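Local coordinates for protein fructose-bisphosphate aldolase (Thermus caldophilus, PDB 2FJK) that belongs to the class II fructose-bisphosphate aldolases, enzymes of the TIM-barrel clan, and binds 1,3-dihydroxyacetonephosphate in a pocket of its barrel, at residues A[43-49]-A[74-80]; A[39-43]-A[301-305]; A[178-182]-A[228-232]. One frame throughout, in Å; residues are numbered along the deposited sequence.

Contact 1. Residues A[43-49]-A[74-80]. With 13P (1,3-dihydroxyacetonephosphate), chain E.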
# COMPACT_ATOMS: atom_id res chain seq x y z
N PRO A 43 9.38 21.23 4.76
CA PRO A 43 8.10 20.67 4.31
C PRO A 43 8.22 20.74 2.79
O PRO A 43 9.05 21.50 2.30
CB PRO A 43 7.08 21.66 4.87
CG PRO A 43 7.85 22.97 4.91
CD PRO A 43 9.19 22.53 5.42
N VAL A 44 7.44 19.97 2.05
CA VAL A 44 7.54 20.00 0.59
C VAL A 44 6.25 19.55 -0.07
O VAL A 44 5.44 18.83 0.52
CB VAL A 44 8.70 19.10 0.09
CG1 VAL A 44 8.36 17.63 0.31
CG2 VAL A 44 8.99 19.37 -1.39
N ILE A 45 6.06 19.98 -1.31
CA ILE A 45 4.88 19.63 -2.09
C ILE A 45 5.31 18.93 -3.37
O ILE A 45 6.15 19.43 -4.12
CB ILE A 45 4.07 20.88 -2.49
CG1 ILE A 45 3.44 21.51 -1.24
CG2 ILE A 45 2.97 20.51 -3.48
CD1 ILE A 45 2.69 22.80 -1.51
N LEU A 46 4.75 17.75 -3.61
CA LEU A 46 5.05 17.01 -4.84
C LEU A 46 3.96 17.39 -5.84
O LEU A 46 2.77 17.11 -5.63
CB LEU A 46 5.06 15.50 -4.57
CG LEU A 46 6.21 15.04 -3.66
CD1 LEU A 46 6.23 13.53 -3.55
CD2 LEU A 46 7.51 15.51 -4.25
N ALA A 47 4.35 18.07 -6.91
CA ALA A 47 3.40 18.51 -7.93
C ALA A 47 3.41 17.62 -9.16
O ALA A 47 4.46 17.27 -9.69
CB ALA A 47 3.71 19.97 -8.33
N LEU A 48 2.22 17.25 -9.60
CA LEU A 48 2.10 16.43 -10.78
C LEU A 48 1.11 17.04 -11.76
O LEU A 48 -0.08 17.10 -11.49
CB LEU A 48 1.65 15.01 -10.43
CG LEU A 48 2.68 14.06 -9.83
CD1 LEU A 48 2.95 14.42 -8.37
CD2 LEU A 48 2.13 12.64 -9.94
N SER A 49 1.61 17.46 -12.92
CA SER A 49 0.74 18.03 -13.94
C SER A 49 -0.10 16.89 -14.49
O SER A 49 0.03 15.74 -14.07
CB SER A 49 1.58 18.63 -15.06
OG SER A 49 2.25 17.58 -15.76
N PRO A 74 6.72 17.09 6.49
CA PRO A 74 5.37 17.24 5.92
C PRO A 74 5.45 17.24 4.40
O PRO A 74 6.22 18.00 3.82
CB PRO A 74 4.90 18.59 6.46
CG PRO A 74 5.71 18.77 7.73
CD PRO A 74 7.07 18.26 7.31
N VAL A 75 4.65 16.39 3.76
CA VAL A 75 4.63 16.31 2.30
C VAL A 75 3.21 16.33 1.76
O VAL A 75 2.35 15.59 2.23
CB VAL A 75 5.30 15.02 1.79
CG1 VAL A 75 5.10 14.89 0.28
CG2 VAL A 75 6.79 15.03 2.12
N ALA A 76 2.97 17.19 0.78
CA ALA A 76 1.66 17.29 0.14
C ALA A 76 1.81 16.87 -1.32
O ALA A 76 2.84 17.13 -1.94
CB ALA A 76 1.13 18.72 0.21
N VAL A 77 0.79 16.21 -1.85
CA VAL A 77 0.78 15.77 -3.24
C VAL A 77 -0.34 16.55 -3.96
O VAL A 77 -1.52 16.28 -3.75
CB VAL A 77 0.53 14.25 -3.31
CG1 VAL A 77 0.47 13.79 -4.76
CG2 VAL A 77 1.66 13.51 -2.55
N HIS A 78 0.05 17.52 -4.80
CA HIS A 78 -0.90 18.37 -5.53
C HIS A 78 -1.00 18.11 -7.04
O HIS A 78 -0.01 17.76 -7.68
CB HIS A 78 -0.54 19.85 -5.36
CG HIS A 78 -0.69 20.36 -3.96
ND1 HIS A 78 -1.00 21.67 -3.68
CD2 HIS A 78 -0.57 19.74 -2.76
CE1 HIS A 78 -1.06 21.84 -2.37
NE2 HIS A 78 -0.80 20.68 -1.79
N LEU A 79 -2.20 18.31 -7.59
CA LEU A 79 -2.45 18.11 -9.01
C LEU A 79 -1.78 19.18 -9.89
O LEU A 79 -1.02 18.85 -10.79
CB LEU A 79 -3.96 18.07 -9.29
CG LEU A 79 -4.42 18.22 -10.75
CD1 LEU A 79 -3.76 17.17 -11.64
CD2 LEU A 79 -5.94 18.09 -10.82
N ASP A 80 -2.04 20.45 -9.65
CA ASP A 80 -1.39 21.49 -10.46
C ASP A 80 -2.01 21.69 -11.87
O ASP A 80 -1.84 20.87 -12.78
CB ASP A 80 0.11 21.16 -10.60
CG ASP A 80 0.92 22.31 -11.18
OD1 ASP A 80 0.76 23.45 -10.70
OD2 ASP A 80 1.73 22.06 -12.11
P 13P E . 8.21 26.80 -14.48
O1P 13P E . 8.25 26.36 -16.03
O2P 13P E . 8.63 28.33 -14.44
O3P 13P E . 9.25 25.96 -13.68
O1 13P E . 6.73 26.56 -13.92
C1 13P E . 6.56 26.16 -12.56
C2 13P E . 5.09 26.29 -12.28
O2 13P E . 4.52 27.35 -12.54
C3 13P E . 4.30 25.13 -11.68
O3 13P E . 2.91 25.45 -11.62
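Ile45 lays its CG2 methyl over one face of the His78 imidazole, a CH-pi contact 3.9 Å from CG2 to the ring centroid, while Ile45 CG1 packs 3.9 Å from Ala76 CB. The two strands, 44-47 and 75-78, are parallel neighbours in the TIM barrel, linked by helix 50-68 as a beta-alpha-beta unit. Their axes approach to 4.5 Å at 24°. Backbone bonds alternate in the parallel manner: Val44 N to Pro74 O (2.9 Å), Ala76 N to Val44 O (3.0 Å), Leu46 N to Ala76 O (2.6 Å), His78 N to Leu46 O (2.9 Å), and Leu48 N to His78 O (3.0 Å). Ile45, Ala47, Ala76 and His78 share one face of the sheet, where His78 ND1 is hydrogen-bonded to Lys249. Val44, Leu46, Val75 and Val77 occupy the other, with Val44 CG1 3.5 Å from Val75 CG2; Leu46 and Val77 also meet Val64 of helix 50-68. Past the strand ends, Ser49 N-caps that helix through Ala52 N. Asp80 belongs to the ligand pocket at the C-terminal end of the strands, its OD1 accepting a 3.1 Å hydrogen bond from O3 of 1,3-dihydroxyacetonephosphate.

Contact 2. Residues A[39-43]-A[301-305]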
# COMPACT_ATOMS: atom_id res chain seq x y z
N GLU A 39 16.76 16.19 3.94
CA GLU A 39 17.90 17.03 4.28
C GLU A 39 17.21 18.39 4.36
O GLU A 39 16.12 18.57 3.81
CB GLU A 39 18.92 17.04 3.14
CG GLU A 39 19.65 15.72 2.94
CD GLU A 39 20.69 15.78 1.84
OE1 GLU A 39 21.40 16.80 1.73
OE2 GLU A 39 20.82 14.78 1.09
N MSE A 40 17.79 19.36 5.05
CA MSE A 40 17.13 20.66 5.16
C MSE A 40 15.90 20.61 6.06
O MSE A 40 15.39 21.66 6.45
CB MSE A 40 16.71 21.17 3.77
CG MSE A 40 17.64 22.20 3.17
SE MSE A 40 19.33 21.47 2.65
CE MSE A 40 20.18 21.40 4.39
N LYS A 41 15.43 19.41 6.39
CA LYS A 41 14.26 19.25 7.25
C LYS A 41 13.19 20.25 6.83
O LYS A 41 12.73 21.06 7.65
CB LYS A 41 14.61 19.51 8.72
CG LYS A 41 15.81 18.73 9.28
CD LYS A 41 16.03 19.10 10.74
CE LYS A 41 17.33 18.53 11.30
NZ LYS A 41 17.32 17.04 11.38
N SER A 42 12.79 20.20 5.57
CA SER A 42 11.80 21.13 5.06
C SER A 42 10.49 20.50 4.60
O SER A 42 10.47 19.37 4.13
CB SER A 42 12.39 21.93 3.90
OG SER A 42 11.41 22.73 3.27
N PRO A 43 9.38 21.23 4.76
CA PRO A 43 8.10 20.67 4.31
C PRO A 43 8.22 20.74 2.79
O PRO A 43 9.05 21.50 2.30
CB PRO A 43 7.08 21.66 4.87
CG PRO A 43 7.85 22.97 4.91
CD PRO A 43 9.19 22.53 5.42
N SER A 301 12.32 27.58 3.77
CA SER A 301 11.64 26.42 4.36
C SER A 301 12.65 25.49 5.03
O SER A 301 12.28 24.43 5.56
CB SER A 301 10.89 25.65 3.27
OG SER A 301 11.81 25.03 2.39
N VAL A 302 13.92 25.85 5.01
CA VAL A 302 14.93 25.00 5.63
C VAL A 302 14.68 24.93 7.13
O VAL A 302 14.67 25.96 7.81
CB VAL A 302 16.35 25.55 5.39
CG1 VAL A 302 17.38 24.65 6.05
CG2 VAL A 302 16.62 25.65 3.89
N GLY A 303 14.43 23.72 7.64
CA GLY A 303 14.19 23.54 9.06
C GLY A 303 12.79 23.86 9.56
O GLY A 303 12.53 23.89 10.76
N ARG A 304 11.87 24.11 8.63
CA ARG A 304 10.50 24.43 9.01
C ARG A 304 9.59 23.22 9.18
O ARG A 304 8.47 23.34 9.67
CB ARG A 304 9.90 25.40 7.99
CG ARG A 304 10.36 26.83 8.16
CD ARG A 304 9.95 27.34 9.53
NE ARG A 304 10.05 28.79 9.65
CZ ARG A 304 11.18 29.48 9.53
NH1 ARG A 304 12.32 28.84 9.29
NH2 ARG A 304 11.17 30.80 9.66
N ALA A 305 10.08 22.04 8.80
CA ALA A 305 9.28 20.83 8.93
C ALA A 305 8.82 20.66 10.38
O ALA A 305 9.54 21.13 11.28
CB ALA A 305 10.09 19.62 8.50
OXT ALA A 305 7.74 20.05 10.58
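A Schellman motif ends helix 27-38, and the C-terminal tail of the chain docks against it. Lys41, with positive phi, is the C-prime residue: its N bonds to Glu38 O and Ser42 N to Ala37 O, and the carbonyls of Met40 and Lys41 at this helix end accept hydrogen bonds from the tail. The tail meets them with a type II beta turn from Ser301 to Arg304, closed by Arg304 N to Ser301 O (3.1 Å); Gly303 takes the third position with the positive phi such a turn needs there. Gly303 N donates to Met40 O at 2.6 Å, and beyond the turn Ala305 N donates to Lys41 O at 3.1 Å. A third link joins two side chains: Ser42 OG and Ser301 OG form a very short hydrogen bond of 2.5 Å. Apolar contacts flank these polar links. Met40, a selenomethionine, sets its CG 3.7 Å from Val302 CG2, and the Pro43 ring reaches across with CD 3.9 Å from Arg304 CB and 4.3 Å from Ala305 CB. The contact thus joins the two ends of a long loop of chain, pinning the final residues to the turn that leads into a barrel strand. Helix 277-299 touches both sides: Ser42 and Ser301 pack on its Met296, and Glu39 forms a salt bridge with its Lys289. Ala305 packs on Val73 and Pro74 before strand 75-78, and Pro43 leads directly into strand 44-47.

Contact 3. Residues A[178-182]-A[228-232]. With 13P (1,3-dihydroxyacetonephosphate), chain E.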
# COMPACT_ATOMS: atom_id res chain seq x y z
N HIS A 178 5.30 30.35 -17.28
CA HIS A 178 6.06 29.10 -17.42
C HIS A 178 7.13 29.13 -18.52
O HIS A 178 7.12 29.99 -19.40
CB HIS A 178 5.12 27.92 -17.73
CG HIS A 178 4.04 27.71 -16.71
ND1 HIS A 178 4.31 27.50 -15.38
CD2 HIS A 178 2.69 27.65 -16.84
CE1 HIS A 178 3.17 27.34 -14.72
NE2 HIS A 178 2.18 27.42 -15.59
N GLY A 179 8.05 28.17 -18.45
CA GLY A 179 9.09 28.09 -19.46
C GLY A 179 10.38 28.81 -19.15
O GLY A 179 10.50 29.50 -18.14
N ALA A 180 11.35 28.67 -20.05
CA ALA A 180 12.65 29.29 -19.86
C ALA A 180 12.76 30.73 -20.41
O ALA A 180 13.83 31.32 -20.37
CB ALA A 180 13.72 28.42 -20.49
N TYR A 181 11.66 31.28 -20.92
CA TYR A 181 11.71 32.64 -21.47
C TYR A 181 10.68 33.52 -20.80
O TYR A 181 9.66 33.87 -21.41
CB TYR A 181 11.48 32.60 -22.99
CG TYR A 181 12.42 31.66 -23.70
CD1 TYR A 181 11.98 30.41 -24.16
CD2 TYR A 181 13.76 31.99 -23.87
CE1 TYR A 181 12.86 29.53 -24.79
CE2 TYR A 181 14.64 31.13 -24.49
CZ TYR A 181 14.19 29.89 -24.94
OH TYR A 181 15.08 29.04 -25.53
N LYS A 182 10.96 33.90 -19.56
CA LYS A 182 10.05 34.72 -18.78
C LYS A 182 10.06 36.22 -19.05
O LYS A 182 9.29 36.96 -18.44
CB LYS A 182 10.30 34.45 -17.29
CG LYS A 182 10.25 32.96 -16.94
CD LYS A 182 10.32 32.70 -15.44
CE LYS A 182 10.38 31.21 -15.15
NZ LYS A 182 9.25 30.48 -15.79
N ILE A 228 19.62 26.63 -26.57
CA ILE A 228 18.60 27.28 -25.75
C ILE A 228 18.80 28.77 -26.02
O ILE A 228 19.92 29.21 -26.28
CB ILE A 228 18.81 26.98 -24.25
CG1 ILE A 228 17.62 27.52 -23.45
CG2 ILE A 228 20.11 27.62 -23.76
CD1 ILE A 228 17.65 27.17 -21.97
N GLY A 229 17.73 29.55 -25.98
CA GLY A 229 17.87 30.97 -26.27
C GLY A 229 18.25 31.85 -25.09
O GLY A 229 19.02 31.44 -24.21
N GLU A 230 17.74 33.08 -25.09
CA GLU A 230 18.02 34.01 -24.01
C GLU A 230 17.16 33.61 -22.82
O GLU A 230 16.19 34.29 -22.49
CB GLU A 230 17.67 35.44 -24.42
CG GLU A 230 18.50 36.00 -25.55
CD GLU A 230 18.35 37.51 -25.64
OE1 GLU A 230 18.79 38.20 -24.70
OE2 GLU A 230 17.79 37.99 -26.65
N ALA A 231 17.51 32.49 -22.20
CA ALA A 231 16.76 32.01 -21.05
C ALA A 231 16.75 33.13 -20.03
O ALA A 231 17.77 33.77 -19.79
CB ALA A 231 17.43 30.78 -20.48
N SER A 232 15.59 33.36 -19.43
CA SER A 232 15.43 34.40 -18.43
C SER A 232 14.39 33.92 -17.42
O SER A 232 13.26 33.60 -17.79
CB SER A 232 14.97 35.70 -19.10
OG SER A 232 14.80 36.74 -18.16
P 13P E . 8.21 26.80 -14.48
O1P 13P E . 8.25 26.36 -16.03
O2P 13P E . 8.63 28.33 -14.44
O3P 13P E . 9.25 25.96 -13.68
O1 13P E . 6.73 26.56 -13.92
C1 13P E . 6.56 26.16 -12.56
C2 13P E . 5.09 26.29 -12.28
O2 13P E . 4.52 27.35 -12.54
C3 13P E . 4.30 25.13 -11.68
O3 13P E . 2.91 25.45 -11.62
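Ala180 CB is the small apolar centre here, 4.4 Å from both Ile228 CD1 and Ala231 CB in a contact between two loops of the class II aldolase barrel. Val218 of helix 215-223 extends this patch, touching Ile228 and Ala231. Beside it lies the Tyr181 ring, whose edge faces Gly229 CA and Glu230 O. A side chain at Gly229 would crowd this ring, since an ideal CB would come 3.1 Å from Tyr181 CE2. Tyr181 OH accepts a hydrogen bond from Gly229 N at 2.7 Å, and Glu230 centres an inverse gamma turn. A single backbone bridge of Tyr181 with Ser232 ties the loops together: Ser232 N donates to Ala180 O (2.9 Å) and Lys182 N to Ser232 O (2.9 Å). Ser232 OG is hydrogen-bonded to Gly183 O and Gly185 O, in the loop that continues from Lys182. At the polar edge, segment 178-182 holds 1,3-dihydroxyacetonephosphate: His178 ND1 donates to ligand O1 at 3.0 Å, Gly179 N to O1P at 3.0 Å, and Lys182 NZ to O2P at 2.6 Å. Lys182 NZ also donates to Gly179 O (2.8 Å) and to Ser177 O. Ser232 O thus ties the backbone of Lys182 to segment 228-232, while the lysine ammonium, held by loop carbonyls, meets the negative charge of the phosphate.

Contact 1 is core, almost wholly buried, and built from regular parallel strand pairing with mostly aliphatic side chains, and His78 on one face. Contacts 2 and 3 are partly buried loop-to-loop junctions, each held by a few separate hydrogen bonds and small apolar patches. Contact 2 adjoins contact 1: they share Pro43, and Pro74 CD lies 3.5 Å from Ala305 CB, so the tail covers the start of both strands. Contact 3 is about 29 Å from contact 2, centre to centre. Contacts 1 and 3 do not touch, yet both reach 1,3-dihydroxyacetonephosphate, contact 1 with a carboxylate at O3, contact 3 mainly through the phosphate. Contact 2 includes no residue of that pocket.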